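Local structure of tyrocidine synthase 2 (Brevibacillus parabrevis, 6TA8) at residues 146-151 / 157-162; 281-286 / 344-349; 169-174 / 305-310; 222-227 / 358-363. The protein is a subunit of a nonribosomal peptide synthetase, represented here by a condensation-family domain built from two CAT-like lobes. All coordinates share one frame; numbering follows the deposited sequence.

Contact 1 (146-151 / 157-162)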
loop_
_atom_site.group_PDB
_atom_site.type_symbol
_atom_site.label_atom_id
_atom_site.label_comp_id
_atom_site.label_asym_id
_atom_site.label_seq_id
_atom_site.Cartn_x
_atom_site.Cartn_y
_atom_site.Cartn_z
ATOM N N HIS A 146 9.076 13.094 7.695
ATOM C CA HIS A 146 10.246 13.843 7.252
ATOM C C HIS A 146 9.876 14.629 6.002
ATOM O O HIS A 146 9.425 14.045 5.010
ATOM C CB HIS A 146 11.427 12.911 6.966
ATOM C CG HIS A 146 12.147 12.451 8.194
ATOM N ND1 HIS A 146 11.503 12.200 9.387
ATOM C CD2 HIS A 146 13.458 12.190 8.414
ATOM C CE1 HIS A 146 12.386 11.810 10.289
ATOM N NE2 HIS A 146 13.579 11.794 9.724
ATOM N N VAL A 147 10.065 15.944 6.049
ATOM C CA VAL A 147 9.767 16.830 4.929
ATOM C C VAL A 147 11.067 17.470 4.466
ATOM O O VAL A 147 11.807 18.040 5.278
ATOM C CB VAL A 147 8.732 17.905 5.313
ATOM C CG1 VAL A 147 8.317 18.702 4.088
ATOM C CG2 VAL A 147 7.520 17.263 5.971
ATOM N N ALA A 148 11.346 17.374 3.169
ATOM C CA ALA A 148 12.577 17.901 2.594
ATOM C C ALA A 148 12.243 18.779 1.400
ATOM O O ALA A 148 11.496 18.364 0.509
ATOM C CB ALA A 148 13.520 16.771 2.172
ATOM N N LEU A 149 12.799 19.987 1.384
ATOM C CA LEU A 149 12.589 20.945 0.307
ATOM C C LEU A 149 13.900 21.128 -0.448
ATOM O O LEU A 149 14.907 21.535 0.140
ATOM C CB LEU A 149 12.089 22.282 0.854
ATOM C CG LEU A 149 11.949 23.424 -0.155
ATOM C CD1 LEU A 149 10.978 23.049 -1.265
ATOM C CD2 LEU A 149 11.507 24.701 0.543
ATOM N N PHE A 150 13.883 20.822 -1.743
ATOM C CA PHE A 150 15.051 20.952 -2.608
ATOM C C PHE A 150 14.781 22.067 -3.611
ATOM O O PHE A 150 13.990 21.892 -4.544
ATOM C CB PHE A 150 15.356 19.635 -3.321
ATOM C CG PHE A 150 15.544 18.470 -2.392
ATOM C CD1 PHE A 150 16.785 18.198 -1.840
ATOM C CD2 PHE A 150 14.479 17.642 -2.075
ATOM C CE1 PHE A 150 16.961 17.126 -0.987
ATOM C CE2 PHE A 150 14.649 16.567 -1.223
ATOM C CZ PHE A 150 15.890 16.309 -0.679
ATOM N N ALA A 151 15.438 23.207 -3.418
ATOM C CA ALA A 151 15.273 24.358 -4.297
ATOM C C ALA A 151 16.357 24.339 -5.368
ATOM O O ALA A 151 17.548 24.422 -5.053
ATOM C CB ALA A 151 15.330 25.660 -3.498
ATOM N N HIS A 157 11.562 21.170 -5.337
ATOM C CA HIS A 157 11.116 19.801 -5.121
ATOM C C HIS A 157 10.866 19.584 -3.634
ATOM O O HIS A 157 11.685 19.981 -2.800
ATOM C CB HIS A 157 12.151 18.799 -5.636
ATOM C CG HIS A 157 12.454 18.937 -7.095
ATOM N ND1 HIS A 157 11.711 18.310 -8.072
ATOM C CD2 HIS A 157 13.421 19.627 -7.744
ATOM C CE1 HIS A 157 12.206 18.609 -9.259
ATOM N NE2 HIS A 157 13.245 19.406 -9.089
ATOM N N LEU A 158 9.738 18.957 -3.308
ATOM C CA LEU A 158 9.339 18.722 -1.924
ATOM C C LEU A 158 9.180 17.222 -1.706
ATOM O O LEU A 158 8.297 16.594 -2.300
ATOM C CB LEU A 158 8.046 19.463 -1.592
ATOM C CG LEU A 158 7.651 19.472 -0.113
ATOM C CD1 LEU A 158 8.665 20.252 0.709
ATOM C CD2 LEU A 158 6.252 20.039 0.071
ATOM N N LEU A 159 10.031 16.656 -0.856
ATOM C CA LEU A 159 9.979 15.243 -0.508
ATOM C C LEU A 159 9.255 15.075 0.820
ATOM O O LEU A 159 9.534 15.801 1.780
ATOM C CB LEU A 159 11.387 14.653 -0.421
ATOM C CG LEU A 159 11.509 13.226 0.118
ATOM C CD1 LEU A 159 10.821 12.237 -0.811
ATOM C CD2 LEU A 159 12.968 12.854 0.316
ATOM N N VAL A 160 8.324 14.125 0.870
ATOM C CA VAL A 160 7.543 13.835 2.070
ATOM C C VAL A 160 7.639 12.333 2.310
ATOM O O VAL A 160 6.960 11.547 1.641
ATOM C CB VAL A 160 6.082 14.281 1.943
ATOM C CG1 VAL A 160 5.316 13.946 3.213
ATOM C CG2 VAL A 160 6.001 15.771 1.642
ATOM N N ALA A 161 8.477 11.931 3.261
ATOM C CA ALA A 161 8.688 10.528 3.591
ATOM C C ALA A 161 8.099 10.233 4.963
ATOM O O ALA A 161 8.405 10.927 5.938
ATOM C CB ALA A 161 10.177 10.176 3.567
ATOM N N ILE A 162 7.252 9.208 5.032
ATOM C CA ILE A 162 6.584 8.811 6.265
ATOM C C ILE A 162 6.728 7.307 6.433
ATOM O O ILE A 162 6.565 6.548 5.470
ATOM C CB ILE A 162 5.092 9.211 6.265
ATOM C CG1 ILE A 162 4.927 10.686 5.895
ATOM C CG2 ILE A 162 4.466 8.935 7.621
ATOM C CD1 ILE A 162 3.488 11.130 5.821
#

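Contact 2 (281-286 / 344-349)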
loop_
_atom_site.group_PDB
_atom_site.type_symbol
_atom_site.label_atom_id
_atom_site.label_comp_id
_atom_site.label_asym_id
_atom_site.label_seq_id
_atom_site.Cartn_x
_atom_site.Cartn_y
_atom_site.Cartn_z
ATOM N N LEU A 281 -7.993 -7.525 -13.557
ATOM C CA LEU A 281 -6.551 -7.574 -13.333
ATOM C C LEU A 281 -6.113 -8.916 -12.763
ATOM O O LEU A 281 -5.008 -9.382 -13.064
ATOM C CB LEU A 281 -6.123 -6.440 -12.402
ATOM C CG LEU A 281 -6.188 -5.027 -12.984
ATOM C CD1 LEU A 281 -5.628 -4.016 -11.997
ATOM C CD2 LEU A 281 -5.446 -4.956 -14.309
ATOM N N LEU A 282 -6.953 -9.549 -11.941
ATOM C CA LEU A 282 -6.595 -10.845 -11.375
ATOM C C LEU A 282 -6.851 -11.986 -12.349
ATOM O O LEU A 282 -6.175 -13.020 -12.278
ATOM C CB LEU A 282 -7.361 -11.082 -10.072
ATOM C CG LEU A 282 -6.901 -10.260 -8.865
ATOM C CD1 LEU A 282 -7.663 -10.669 -7.612
ATOM C CD2 LEU A 282 -5.401 -10.402 -8.657
ATOM N N THR A 283 -7.815 -11.823 -13.259
ATOM C CA THR A 283 -8.059 -12.846 -14.271
ATOM C C THR A 283 -6.884 -12.949 -15.234
ATOM O O THR A 283 -6.382 -14.047 -15.502
ATOM C CB THR A 283 -9.352 -12.538 -15.027
ATOM O OG1 THR A 283 -10.443 -12.463 -14.101
ATOM C CG2 THR A 283 -9.640 -13.623 -16.055
ATOM N N ALA A 284 -6.429 -11.810 -15.764
ATOM C CA ALA A 284 -5.253 -11.805 -16.624
ATOM C C ALA A 284 -3.991 -12.210 -15.876
ATOM O O ALA A 284 -3.040 -12.686 -16.504
ATOM C CB ALA A 284 -5.065 -10.424 -17.252
ATOM N N LEU A 285 -3.962 -12.034 -14.553
ATOM C CA LEU A 285 -2.797 -12.451 -13.778
ATOM C C LEU A 285 -2.729 -13.969 -13.657
ATOM O O LEU A 285 -1.646 -14.556 -13.760
ATOM C CB LEU A 285 -2.829 -11.805 -12.394
ATOM C CG LEU A 285 -1.688 -12.180 -11.447
ATOM C CD1 LEU A 285 -0.344 -11.810 -12.057
ATOM C CD2 LEU A 285 -1.872 -11.511 -10.094
ATOM N N GLY A 286 -3.874 -14.619 -13.434
ATOM C CA GLY A 286 -3.881 -16.068 -13.338
ATOM C C GLY A 286 -3.468 -16.740 -14.633
ATOM O O GLY A 286 -2.713 -17.715 -14.626
ATOM N N LYS A 344 -16.029 -14.743 -15.428
ATOM C CA LYS A 344 -17.112 -15.030 -14.491
ATOM C C LYS A 344 -16.640 -15.913 -13.343
ATOM O O LYS A 344 -17.163 -15.810 -12.228
ATOM C CB LYS A 344 -18.281 -15.690 -15.217
ATOM C CG LYS A 344 -18.841 -14.878 -16.374
ATOM C CD LYS A 344 -19.982 -15.616 -17.050
ATOM C CE LYS A 344 -20.660 -14.746 -18.091
ATOM N NZ LYS A 344 -22.059 -15.178 -18.348
ATOM N N GLN A 345 -15.658 -16.783 -13.593
ATOM C CA GLN A 345 -15.119 -17.621 -12.526
ATOM C C GLN A 345 -14.420 -16.774 -11.470
ATOM O O GLN A 345 -14.636 -16.957 -10.267
ATOM C CB GLN A 345 -14.159 -18.654 -13.113
ATOM C CG GLN A 345 -13.206 -19.267 -12.106
ATOM C CD GLN A 345 -13.736 -20.555 -11.521
ATOM O OE1 GLN A 345 -14.591 -21.214 -12.114
ATOM N NE2 GLN A 345 -13.229 -20.927 -10.352
ATOM N N THR A 346 -13.581 -15.831 -11.906
ATOM C CA THR A 346 -12.849 -14.997 -10.959
ATOM C C THR A 346 -13.753 -13.941 -10.335
ATOM O O THR A 346 -13.647 -13.658 -9.135
ATOM C CB THR A 346 -11.655 -14.347 -11.661
ATOM O OG1 THR A 346 -10.703 -15.358 -12.012
ATOM C CG2 THR A 346 -10.984 -13.319 -10.757
ATOM N N LYS A 347 -14.652 -13.354 -11.129
ATOM C CA LYS A 347 -15.557 -12.336 -10.605
ATOM C C LYS A 347 -16.404 -12.890 -9.465
ATOM O O LYS A 347 -16.540 -12.257 -8.412
ATOM C CB LYS A 347 -16.440 -11.795 -11.732
ATOM C CG LYS A 347 -17.856 -11.420 -11.317
ATOM C CD LYS A 347 -17.907 -10.093 -10.575
ATOM C CE LYS A 347 -19.345 -9.643 -10.368
ATOM N NZ LYS A 347 -20.200 -10.737 -9.823
ATOM N N GLU A 348 -16.977 -14.080 -9.654
ATOM C CA GLU A 348 -17.744 -14.710 -8.589
ATOM C C GLU A 348 -16.855 -15.318 -7.514
ATOM O O GLU A 348 -17.341 -15.595 -6.412
ATOM C CB GLU A 348 -18.670 -15.784 -9.168
ATOM C CG GLU A 348 -19.637 -15.266 -10.224
ATOM C CD GLU A 348 -20.517 -14.138 -9.716
ATOM O OE1 GLU A 348 -20.905 -14.168 -8.528
ATOM O OE2 GLU A 348 -20.823 -13.218 -10.505
ATOM N N ASN A 349 -15.571 -15.532 -7.808
ATOM C CA ASN A 349 -14.651 -16.025 -6.788
ATOM C C ASN A 349 -14.429 -14.983 -5.698
ATOM O O ASN A 349 -14.400 -15.317 -4.509
ATOM C CB ASN A 349 -13.323 -16.425 -7.436
ATOM C CG ASN A 349 -12.252 -16.765 -6.419
ATOM O OD1 ASN A 349 -12.534 -17.334 -5.366
ATOM N ND2 ASN A 349 -11.009 -16.418 -6.734
#

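Contact 3 (169-174 / 305-310)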
loop_
_atom_site.group_PDB
_atom_site.type_symbol
_atom_site.label_atom_id
_atom_site.label_comp_id
_atom_site.label_asym_id
_atom_site.label_seq_id
_atom_site.Cartn_x
_atom_site.Cartn_y
_atom_site.Cartn_z
ATOM N N GLY A 169 -2.105 3.730 1.150
ATOM C CA GLY A 169 -2.430 4.376 -0.115
ATOM C C GLY A 169 -3.528 5.416 0.015
ATOM O O GLY A 169 -3.406 6.533 -0.493
ATOM N N VAL A 170 -4.621 5.060 0.696
ATOM C CA VAL A 170 -5.730 5.996 0.855
ATOM C C VAL A 170 -5.311 7.181 1.715
ATOM O O VAL A 170 -5.730 8.320 1.474
ATOM C CB VAL A 170 -6.959 5.273 1.439
ATOM C CG1 VAL A 170 -8.087 6.259 1.706
ATOM C CG2 VAL A 170 -7.424 4.172 0.499
ATOM N N SER A 171 -4.470 6.939 2.726
ATOM C CA SER A 171 -4.003 8.026 3.581
ATOM C C SER A 171 -3.224 9.071 2.792
ATOM O O SER A 171 -3.266 10.259 3.129
ATOM C CB SER A 171 -3.139 7.470 4.715
ATOM O OG SER A 171 -3.869 6.556 5.517
ATOM N N TRP A 172 -2.515 8.654 1.742
ATOM C CA TRP A 172 -1.764 9.611 0.935
ATOM C C TRP A 172 -2.691 10.517 0.134
ATOM O O TRP A 172 -2.362 11.687 -0.094
ATOM C CB TRP A 172 -0.801 8.874 0.005
ATOM C CG TRP A 172 0.472 8.460 0.678
ATOM C CD1 TRP A 172 0.834 7.196 1.045
ATOM C CD2 TRP A 172 1.553 9.315 1.067
ATOM N NE1 TRP A 172 2.073 7.211 1.638
ATOM C CE2 TRP A 172 2.536 8.501 1.664
ATOM C CE3 TRP A 172 1.785 10.690 0.969
ATOM C CZ2 TRP A 172 3.730 9.016 2.160
ATOM C CZ3 TRP A 172 2.971 11.200 1.462
ATOM C CH2 TRP A 172 3.930 10.365 2.050
ATOM N N ARG A 173 -3.847 10.003 -0.296
ATOM C CA ARG A 173 -4.805 10.849 -0.998
ATOM C C ARG A 173 -5.383 11.911 -0.069
ATOM O O ARG A 173 -5.624 13.048 -0.492
ATOM C CB ARG A 173 -5.922 9.996 -1.600
ATOM C CG ARG A 173 -5.440 8.711 -2.247
ATOM C CD ARG A 173 -6.597 7.762 -2.502
ATOM N NE ARG A 173 -6.846 7.575 -3.928
ATOM C CZ ARG A 173 -6.488 6.493 -4.611
ATOM N NH1 ARG A 173 -6.755 6.402 -5.907
ATOM N NH2 ARG A 173 -5.862 5.500 -3.995
ATOM N N ILE A 174 -5.607 11.560 1.201
ATOM C CA ILE A 174 -6.037 12.558 2.176
ATOM C C ILE A 174 -4.936 13.584 2.407
ATOM O O ILE A 174 -5.218 14.767 2.636
ATOM C CB ILE A 174 -6.455 11.872 3.490
ATOM C CG1 ILE A 174 -7.476 10.770 3.217
ATOM C CG2 ILE A 174 -7.022 12.886 4.472
ATOM C CD1 ILE A 174 -7.819 9.946 4.436
ATOM N N HIS A 305 -8.103 -2.073 1.003
ATOM C CA HIS A 305 -8.041 -0.827 1.760
ATOM C C HIS A 305 -8.218 -1.067 3.253
ATOM O O HIS A 305 -7.634 -0.347 4.070
ATOM C CB HIS A 305 -9.096 0.155 1.251
ATOM C CG HIS A 305 -8.802 0.709 -0.108
ATOM N ND1 HIS A 305 -9.556 1.710 -0.682
ATOM C CD2 HIS A 305 -7.837 0.402 -1.007
ATOM C CE1 HIS A 305 -9.068 1.995 -1.876
ATOM N NE2 HIS A 305 -8.025 1.217 -2.097
ATOM N N GLY A 306 -9.015 -2.066 3.626
ATOM C CA GLY A 306 -9.203 -2.407 5.021
ATOM C C GLY A 306 -10.076 -1.462 5.810
ATOM O O GLY A 306 -10.171 -1.607 7.033
ATOM N N ARG A 307 -10.711 -0.494 5.159
ATOM C CA ARG A 307 -11.617 0.439 5.830
ATOM C C ARG A 307 -13.062 -0.031 5.718
ATOM O O ARG A 307 -13.946 0.696 5.263
ATOM C CB ARG A 307 -11.445 1.840 5.254
ATOM C CG ARG A 307 -10.099 2.482 5.576
ATOM C CD ARG A 307 -9.848 3.714 4.717
ATOM N NE ARG A 307 -8.907 4.644 5.339
ATOM C CZ ARG A 307 -7.591 4.612 5.154
ATOM N NH1 ARG A 307 -7.052 3.694 4.364
ATOM N NH2 ARG A 307 -6.812 5.500 5.759
ATOM N N GLU A 308 -13.312 -1.271 6.136
ATOM C CA GLU A 308 -14.621 -1.887 6.002
ATOM C C GLU A 308 -15.455 -1.656 7.262
ATOM O O GLU A 308 -15.020 -1.020 8.225
ATOM C CB GLU A 308 -14.476 -3.380 5.709
ATOM C CG GLU A 308 -13.562 -3.699 4.537
ATOM C CD GLU A 308 -14.182 -3.346 3.200
ATOM O OE1 GLU A 308 -15.425 -3.402 3.083
ATOM O OE2 GLU A 308 -13.425 -3.013 2.263
ATOM N N ASP A 309 -16.674 -2.189 7.252
ATOM C CA ASP A 309 -17.596 -2.045 8.375
ATOM C C ASP A 309 -17.243 -3.070 9.445
ATOM O O ASP A 309 -17.459 -4.272 9.261
ATOM C CB ASP A 309 -19.036 -2.216 7.900
ATOM C CG ASP A 309 -20.047 -2.068 9.024
ATOM O OD1 ASP A 309 -19.700 -1.489 10.073
ATOM O OD2 ASP A 309 -21.194 -2.534 8.853
ATOM N N ILE A 310 -16.696 -2.598 10.564
ATOM C CA ILE A 310 -16.408 -3.456 11.707
ATOM C C ILE A 310 -17.431 -3.160 12.793
ATOM O O ILE A 310 -17.117 -3.202 13.989
ATOM C CB ILE A 310 -14.968 -3.253 12.216
ATOM C CG1 ILE A 310 -14.716 -1.781 12.549
ATOM C CG2 ILE A 310 -13.963 -3.744 11.183
ATOM C CD1 ILE A 310 -13.372 -1.524 13.196
#

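Contact 4 (222-227 / 358-363)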
loop_
_atom_site.group_PDB
_atom_site.type_symbol
_atom_site.label_atom_id
_atom_site.label_comp_id
_atom_site.label_asym_id
_atom_site.label_seq_id
_atom_site.Cartn_x
_atom_site.Cartn_y
_atom_site.Cartn_z
ATOM N N ALA A 222 -15.989 -20.890 8.600
ATOM C CA ALA A 222 -16.288 -21.989 7.687
ATOM C C ALA A 222 -15.776 -21.710 6.280
ATOM O O ALA A 222 -15.356 -22.638 5.579
ATOM C CB ALA A 222 -17.793 -22.258 7.662
ATOM N N TYR A 223 -15.797 -20.448 5.851
ATOM C CA TYR A 223 -15.310 -20.116 4.516
ATOM C C TYR A 223 -13.793 -20.224 4.440
ATOM O O TYR A 223 -13.251 -20.875 3.539
ATOM C CB TYR A 223 -15.766 -18.712 4.119
ATOM C CG TYR A 223 -15.058 -18.185 2.893
ATOM C CD1 TYR A 223 -15.414 -18.620 1.625
ATOM C CD2 TYR A 223 -14.026 -17.261 3.005
ATOM C CE1 TYR A 223 -14.767 -18.148 0.501
ATOM C CE2 TYR A 223 -13.372 -16.784 1.885
ATOM C CZ TYR A 223 -13.748 -17.231 0.636
ATOM O OH TYR A 223 -13.104 -16.762 -0.485
ATOM N N TRP A 224 -13.088 -19.582 5.375
ATOM C CA TRP A 224 -11.629 -19.621 5.357
ATOM C C TRP A 224 -11.099 -21.026 5.610
ATOM O O TRP A 224 -10.046 -21.393 5.078
ATOM C CB TRP A 224 -11.061 -18.645 6.388
ATOM C CG TRP A 224 -11.460 -17.218 6.161
ATOM C CD1 TRP A 224 -12.274 -16.460 6.952
ATOM C CD2 TRP A 224 -11.060 -16.374 5.073
ATOM N NE1 TRP A 224 -12.406 -15.198 6.425
ATOM C CE2 TRP A 224 -11.671 -15.120 5.272
ATOM C CE3 TRP A 224 -10.247 -16.558 3.951
ATOM C CZ2 TRP A 224 -11.495 -14.055 4.391
ATOM C CZ3 TRP A 224 -10.073 -15.498 3.077
ATOM C CH2 TRP A 224 -10.694 -14.264 3.302
ATOM N N HIS A 225 -11.806 -21.823 6.417
ATOM C CA HIS A 225 -11.394 -23.208 6.627
ATOM C C HIS A 225 -11.646 -24.048 5.382
ATOM O O HIS A 225 -10.833 -24.912 5.035
ATOM C CB HIS A 225 -12.127 -23.799 7.830
ATOM C CG HIS A 225 -11.764 -25.222 8.118
ATOM N ND1 HIS A 225 -10.519 -25.593 8.579
ATOM C CD2 HIS A 225 -12.482 -26.365 8.012
ATOM C CE1 HIS A 225 -10.486 -26.904 8.744
ATOM N NE2 HIS A 225 -11.664 -27.397 8.407
ATOM N N ASN A 226 -12.772 -23.814 4.703
ATOM C CA ASN A 226 -13.030 -24.496 3.439
ATOM C C ASN A 226 -11.971 -24.144 2.404
ATOM O O ASN A 226 -11.546 -25.000 1.622
ATOM C CB ASN A 226 -14.424 -24.135 2.922
ATOM C CG ASN A 226 -14.705 -24.704 1.541
ATOM O OD1 ASN A 226 -14.275 -24.151 0.528
ATOM N ND2 ASN A 226 -15.436 -25.812 1.498
ATOM N N LEU A 227 -11.528 -22.887 2.388
ATOM C CA LEU A 227 -10.515 -22.477 1.424
ATOM C C LEU A 227 -9.177 -23.153 1.700
ATOM O O LEU A 227 -8.467 -23.537 0.764
ATOM C CB LEU A 227 -10.371 -20.955 1.437
ATOM C CG LEU A 227 -9.504 -20.328 0.344
ATOM C CD1 LEU A 227 -10.250 -20.268 -0.985
ATOM C CD2 LEU A 227 -9.034 -18.942 0.756
ATOM N N ILE A 358 -11.168 -8.687 5.092
ATOM C CA ILE A 358 -10.636 -7.989 6.259
ATOM C C ILE A 358 -10.567 -8.919 7.464
ATOM O O ILE A 358 -9.703 -8.755 8.334
ATOM C CB ILE A 358 -11.473 -6.730 6.561
ATOM C CG1 ILE A 358 -10.826 -5.905 7.678
ATOM C CG2 ILE A 358 -12.901 -7.104 6.938
ATOM C CD1 ILE A 358 -11.648 -4.710 8.113
ATOM N N GLY A 359 -11.446 -9.918 7.529
ATOM C CA GLY A 359 -11.517 -10.779 8.693
ATOM C C GLY A 359 -10.477 -11.875 8.768
ATOM O O GLY A 359 -10.395 -12.550 9.799
ATOM N N TYR A 360 -9.679 -12.069 7.716
ATOM C CA TYR A 360 -8.722 -13.174 7.709
ATOM C C TYR A 360 -7.659 -12.993 8.787
ATOM O O TYR A 360 -7.555 -13.801 9.716
ATOM C CB TYR A 360 -8.069 -13.305 6.331
ATOM C CG TYR A 360 -7.143 -14.497 6.228
ATOM C CD1 TYR A 360 -7.643 -15.765 5.969
ATOM C CD2 TYR A 360 -5.771 -14.357 6.402
ATOM C CE1 TYR A 360 -6.806 -16.860 5.879
ATOM C CE2 TYR A 360 -4.924 -15.448 6.315
ATOM C CZ TYR A 360 -5.449 -16.698 6.053
ATOM O OH TYR A 360 -4.617 -17.790 5.964
ATOM N N GLU A 361 -6.851 -11.937 8.674
ATOM C CA GLU A 361 -5.760 -11.734 9.618
ATOM C C GLU A 361 -6.241 -11.237 10.976
ATOM O O GLU A 361 -5.489 -11.326 11.953
ATOM C CB GLU A 361 -4.731 -10.762 9.042
ATOM C CG GLU A 361 -3.807 -11.399 8.016
ATOM C CD GLU A 361 -2.486 -11.836 8.613
ATOM O OE1 GLU A 361 -2.009 -11.173 9.559
ATOM O OE2 GLU A 361 -1.930 -12.852 8.149
ATOM N N ILE A 362 -7.472 -10.728 11.064
ATOM C CA ILE A 362 -8.051 -10.443 12.373
ATOM C C ILE A 362 -8.249 -11.736 13.150
ATOM O O ILE A 362 -8.110 -11.763 14.378
ATOM C CB ILE A 362 -9.374 -9.666 12.222
ATOM C CG1 ILE A 362 -9.151 -8.364 11.455
ATOM C CG2 ILE A 362 -9.982 -9.362 13.579
ATOM C CD1 ILE A 362 -10.404 -7.527 11.311
ATOM N N LEU A 363 -8.557 -12.829 12.448
ATOM C CA LEU A 363 -8.801 -14.106 13.105
ATOM C C LEU A 363 -7.523 -14.758 13.618
ATOM O O LEU A 363 -7.593 -15.589 14.530
ATOM C CB LEU A 363 -9.520 -15.060 12.147
ATOM C CG LEU A 363 -11.020 -14.834 11.939
ATOM C CD1 LEU A 363 -11.519 -15.601 10.722
ATOM C CD2 LEU A 363 -11.804 -15.228 13.182
#

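Contact 1 (146-151 / 157-162)
Three hydrogen-bonded pairs, H146 with A161, A148 with L159 and F150 with H157, join strands 146-151 and 157-162 into an antiparallel hairpin. Each contributes two backbone bonds; the one from H146 N to A161 O is 2.9 Å long. F150 N lies 2.6 Å from H157 O, in a bond almost straight at 179°. The intervening non-hydrogen-bonded pairs, V147-V160 and L149-L158, add CA-H...O contacts, such as V147 CA to L159 O at 3.3 Å.

Apolar contacts divide between the two faces. On that of V147, L149, L158 and V160, L158 leads: with CG anti to the backbone N (chi1 -171°) its CD1 leans over the partner strand, 3.7 Å from V147 CG1 and 4.0 Å from L149 CB. On the other face F150 and L159 run side by side, and L159 CB meets the edge of the F150 ring, 3.9 Å from CE2. Next to them A148 CB faces L159 CB at 4.0 Å.

Both histidines find polar partners elsewhere, H146 NE2 at S136 O and H157 ND1 at S403 OG. Helix 122-134 packs against H146, A148, F150 and L159, while helices 69-82 and 169-187 cover the L158 face. Strand 110-115 flanks 146-151, where Y114 lies almost parallel to the F150 ring, and strand 56-63 borders 157-162.

Contact 2 (281-286 / 344-349)
T283 and T346 meet at an angle where helices 277-293 and 339-351 pass closely; T283 CA and T346 CA are 6.2 Å apart. The CB of T346 projects toward the opposing helix, whereas that of T283 leaves its helix along the flank, so one threonine presents its branch point to the hydroxyl of the other. T283 OG1 lies 3.3 Å from T346 CB and 3.5 Å from T346 CG2.

In T283 the hydroxyl stands beside the backbone N, with CG2 anti to it (chi1 -58°). From there OG1 hydrogen-bonds D279 O one turn back in its own helix, so the oxygen that packs against T346 already has a polar partner. T346 adopts the same arrangement (chi1 -67°), and its OG1 remains 3.6 Å from T283 OG1 without a hydrogen bond between the two. Its methyl, besides touching T283 OG1, reaches L282, with T346 CG2 4.3 Å from L282 CB. The two segments therefore meet by van der Waals packing alone, with no hydrogen bond between them, although both threonines carry hydroxyls.

Further contacts extend the packing along the helix: Q342 and I343 touch T283, and L350 touches L282. L281, L282 and L285 meanwhile rest on F385 of strand 383-390, and L281 and A284 pack against helix 445-466. The two helices are thus part of the helical layer over a mixed sheet, consistent with the alpha/beta sandwich of a CAT-like lobe.

Contact 3 (169-174 / 305-310)
V170 is wedged between the H305 ring and the R307 guanidinium, one branch for each flat group. Its CG2 sits over a face of H305, 3.6 Å from the ring centroid and 17° off the normal, a CH-pi contact. CG1, placed anti to the backbone N (chi1 176°), lies over the centre of the guanidinium, and V170 CB comes within 3.3 Å of R307 NH1.

R307 comes toward V170 from the opposite direction on a chain extended from CG to NE, which carries its planar end over the first turn of helix 169-187. At the edge of that plane NH2 donates to S171 OG at 3.1 Å, with a bend at the hydrogen (149°). NH2 also bonds T319 O, while NH1 forms a salt bridge with D168, the aspartate of the HHxxxDG motif that G169 completes. S171 OG is itself hydrogen-bonded to D168 OD1 and G321 O, and F323 adds a cation-pi contact to R307.

The guanidinium is thus fixed in rotation by polar partners in more than one direction, with an aliphatic side chain against one face. The salt bridge to D168 ties this motif to the loop following strand 297-304 and probably offsets the arginine's charge.

Contact 4 (222-227 / 358-363)
Y360 is the first residue of 358-363 to touch W224, and it does so with both its CB and its ring. CB sits over the six-membered ring of W224, 4.1 Å from the centroid and 12° off the normal. With CG anti to the backbone N (chi1 -176°), the phenol ring continues across the indole, where its edge is turned to the W224 face in a T-shaped (edge-to-face) pair with planes at 67° and centroids 5.0 Å apart. Y360 CD1 makes the closest approach, 3.4 Å from W224 CE3. Beyond, Y360 OH forms a weak hydrogen bond to E228, and F377 meets the tyrosine ring edge-to-face.

One turn later L363 approaches the five-membered part of the indole, its CD1 3.9 Å from W224 CD1.

The opposite face of W224 is taken by Y223, whose CD2 lies 3.7 Å above the indole plane, and NE1 bonds E220 OE2. Hence the indole is covered on both faces and held in orientation by its polar edge. The result is an aromatic helix-helix junction, helix 221-229 against helix 359-365, set beside strand 325-332 at the margin of the six-stranded sheet of this condensation-family fold.

In the fold
From the N terminus, contact 1 closes first, as a tight hairpin. Helix 169-187 follows directly and lays W172 on V160 and I162, so contacts 1 and 3 touch. Contact 3 opens there, contact 4 at 222-227 and contact 2 at 281-286. Contact 3 then closes at 305-310, crossing both others; contact 2 closes at 344-349 and contact 4 at 358-363, so contact 2 falls wholly within contact 4's span. I358 packs on G306, E308 and I310, linking contacts 3 and 4. Contacts 1 and 2, with centres about 39 Å apart, lie on opposite sides of the chain's centre, while contact 3, nearer the middle, bridges the two sheet-bearing halves.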